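Local coordinates for histidine triad protein (Plasmodium falciparum 3D7, PDB 5CS2) that probably hydrolyses diadenosine triphosphate to AMP and ADP, as a dimeric member of the histidine triad family, and is bound here by cyclomarin A, at residues A[80-83]-A[84-88]. Numbering follows the deposited sequence.
Sequences LLCN and FMCYI
Leu81 overlaps Met85 one turn further along helix 72-93: the two side chains run side by side, and Leu81 CD1 rests 4.0 Å from Met85 CG. Leu81 sends CG away from its backbone N (chi1 -179°), and Leu81 CD1 also lies 4.4 Å from Phe84 CD2, approaching the ring obliquely. The bent thioether chain of Met85 touches Ile56 and Leu58 of strand 56-60 and Ile191 and Ile195 of helix 181-199, an unbranched, flexible chain suiting differently shaped neighbours. Cys82 and Cys86, small enough for a helix lying close against the antiparallel sheet of the HIT domain, both touch Ile119 of strand 116-122; their SG atoms stand 4.4 Å apart, too far for a disulfide. That strand carries the predicted nucleophile His116, whose side chain is about 10 Å from that of Leu81, so this is packing near the site and not part of it. Phe84 points away from the cysteine side, meeting Leu9 of helix 4-11 and Phe199 edge-to-face, while Ile88 CG1 lies 3.5 Å above one face of the Phe84 ring, offset toward the rim. Asn83 is the polar exception: its OD1 accepts a bond from Lys4 and its ND2 donates to Tyr67 O of the second subunit, satisfying both ends of the amide. Backbone N atoms of Phe84 through Tyr87 bond to carbonyls four residues back. The chemistry thus implies a mostly apolar part of the helix, where the Asn83 amide adds a hydrogen bond to a packed subunit contact.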
ATOM      1  N   LEU A  80       7.909  -1.998  -2.800  1.00 19.17           N
ATOM      2  CA  LEU A  80       9.276  -1.626  -2.395  1.00 18.86           C
ATOM      3  C   LEU A  80       9.585  -0.209  -2.896  1.00 22.11           C
ATOM      4  O   LEU A  80      10.160   0.588  -2.157  1.00 21.85           O
ATOM      5  CB  LEU A  80      10.309  -2.629  -2.897  1.00 18.43           C
ATOM      6  CG  LEU A  80      10.247  -4.043  -2.292  1.00 23.13           C
ATOM      7  CD1 LEU A  80      11.315  -4.916  -2.918  1.00 24.46           C
ATOM      8  CD2 LEU A  80      10.400  -4.031  -0.755  1.00 23.60           C
ATOM      9  N   LEU A  81       9.126   0.140  -4.130  1.00 19.85           N
ATOM     10  CA  LEU A  81       9.293   1.508  -4.647  1.00 18.84           C
ATOM     11  C   LEU A  81       8.556   2.529  -3.770  1.00 20.83           C
ATOM     12  O   LEU A  81       9.069   3.601  -3.490  1.00 19.57           O
ATOM     13  CB  LEU A  81       8.790   1.583  -6.121  1.00 18.02           C
ATOM     14  CG  LEU A  81       8.933   2.952  -6.775  1.00 21.53           C
ATOM     15  CD1 LEU A  81      10.424   3.398  -6.802  1.00 21.59           C
ATOM     16  CD2 LEU A  81       8.406   2.925  -8.196  1.00 20.88           C
ATOM     17  N   CYS A  82       7.341   2.192  -3.320  1.00 18.14           N
ATOM     18  CA  CYS A  82       6.581   3.044  -2.427  1.00 18.11           C
ATOM     19  C   CYS A  82       7.358   3.346  -1.149  1.00 19.84           C
ATOM     20  O   CYS A  82       7.453   4.515  -0.759  1.00 19.05           O
ATOM     21  CB  CYS A  82       5.223   2.432  -2.098  1.00 18.61           C
ATOM     22  SG  CYS A  82       4.220   3.483  -1.028  1.00 22.31           S
ATOM     23  N   ASN A  83       7.856   2.302  -0.492  1.00 18.34           N
ATOM     24  CA  ASN A  83       8.617   2.464   0.763  1.00 19.21           C
ATOM     25  C   ASN A  83       9.866   3.342   0.506  1.00 21.48           C
ATOM     26  O   ASN A  83      10.093   4.301   1.250  1.00 19.80           O
ATOM     27  CB  ASN A  83       8.998   1.094   1.316  1.00 20.34           C
ATOM     28  CG  ASN A  83       9.467   1.182   2.737  1.00 26.72           C
ATOM     29  OD1 ASN A  83      10.659   1.332   3.002  1.00 26.89           O
ATOM     30  ND2 ASN A  83       8.556   1.024   3.667  1.00 22.90           N
ATOM     31  N   PHE A  84      10.602   3.050  -0.582  1.00 19.38           N
ATOM     32  CA  PHE A  84      11.788   3.810  -1.003  1.00 18.63           C
ATOM     33  C   PHE A  84      11.410   5.276  -1.226  1.00 21.49           C
ATOM     34  O   PHE A  84      12.132   6.171  -0.774  1.00 20.21           O
ATOM     35  CB  PHE A  84      12.392   3.206  -2.274  1.00 19.86           C
ATOM     36  CG  PHE A  84      13.562   3.997  -2.834  1.00 20.37           C
ATOM     37  CD1 PHE A  84      14.816   3.944  -2.224  1.00 23.06           C
ATOM     38  CD2 PHE A  84      13.385   4.857  -3.917  1.00 22.98           C
ATOM     39  CE1 PHE A  84      15.893   4.679  -2.733  1.00 24.14           C
ATOM     40  CE2 PHE A  84      14.456   5.635  -4.397  1.00 25.89           C
ATOM     41  CZ  PHE A  84      15.707   5.516  -3.817  1.00 24.07           C
ATOM     42  N   MET A  85      10.274   5.549  -1.952  1.00 17.35           N
ATOM     43  CA  MET A  85       9.871   6.924  -2.227  1.00 17.97           C
ATOM     44  C   MET A  85       9.408   7.684  -0.995  1.00 22.64           C
ATOM     45  O   MET A  85       9.654   8.876  -0.914  1.00 21.94           O
ATOM     46  CB  MET A  85       8.825   6.993  -3.353  1.00 18.60           C
ATOM     47  CG  MET A  85       9.402   6.667  -4.722  1.00 19.65           C
ATOM     48  SD  MET A  85      10.922   7.623  -5.178  1.00 20.69           S
ATOM     49  CE  MET A  85      10.439   9.194  -4.876  1.00 18.80           C
ATOM     50  N   CYS A  86       8.824   6.996   0.024  1.00 19.29           N
ATOM     51  CA  CYS A  86       8.490   7.679   1.269  1.00 20.21           C
ATOM     52  C   CYS A  86       9.773   8.121   1.957  1.00 24.05           C
ATOM     53  O   CYS A  86       9.809   9.216   2.509  1.00 24.33           O
ATOM     54  CB  CYS A  86       7.649   6.802   2.181  1.00 21.19           C
ATOM     55  SG  CYS A  86       5.972   6.593   1.585  1.00 25.16           S
ATOM     56  N   TYR A  87      10.826   7.309   1.864  1.00 20.51           N
ATOM     57  CA  TYR A  87      12.141   7.686   2.416  1.00 21.90           C
ATOM     58  C   TYR A  87      12.689   8.935   1.701  1.00 24.80           C
ATOM     59  O   TYR A  87      13.001   9.928   2.355  1.00 24.75           O
ATOM     60  CB  TYR A  87      13.118   6.520   2.309  1.00 23.13           C
ATOM     61  CG  TYR A  87      14.515   6.829   2.816  1.00 27.54           C
ATOM     62  CD1 TYR A  87      14.783   6.905   4.186  1.00 29.63           C
ATOM     63  CD2 TYR A  87      15.560   7.076   1.932  1.00 28.89           C
ATOM     64  CE1 TYR A  87      16.073   7.158   4.657  1.00 29.49           C
ATOM     65  CE2 TYR A  87      16.845   7.370   2.393  1.00 29.95           C
ATOM     66  CZ  TYR A  87      17.098   7.390   3.755  1.00 38.46           C
ATOM     67  OH  TYR A  87      18.368   7.643   4.210  1.00 41.62           O
ATOM     68  N   ILE A  88      12.716   8.917   0.352  1.00 20.97           N
ATOM     69  CA  ILE A  88      13.203  10.061  -0.443  1.00 20.06           C
ATOM     70  C   ILE A  88      12.402  11.320  -0.179  1.00 23.74           C
ATOM     71  O   ILE A  88      12.989  12.363   0.108  1.00 24.28           O
ATOM     72  CB  ILE A  88      13.187   9.681  -1.964  1.00 20.80           C
ATOM     73  CG1 ILE A  88      14.163   8.514  -2.288  1.00 20.16           C
ATOM     74  CG2 ILE A  88      13.450  10.925  -2.845  1.00 19.78           C
ATOM     75  CD1 ILE A  88      15.715   8.725  -1.893  1.00 25.15           C
TER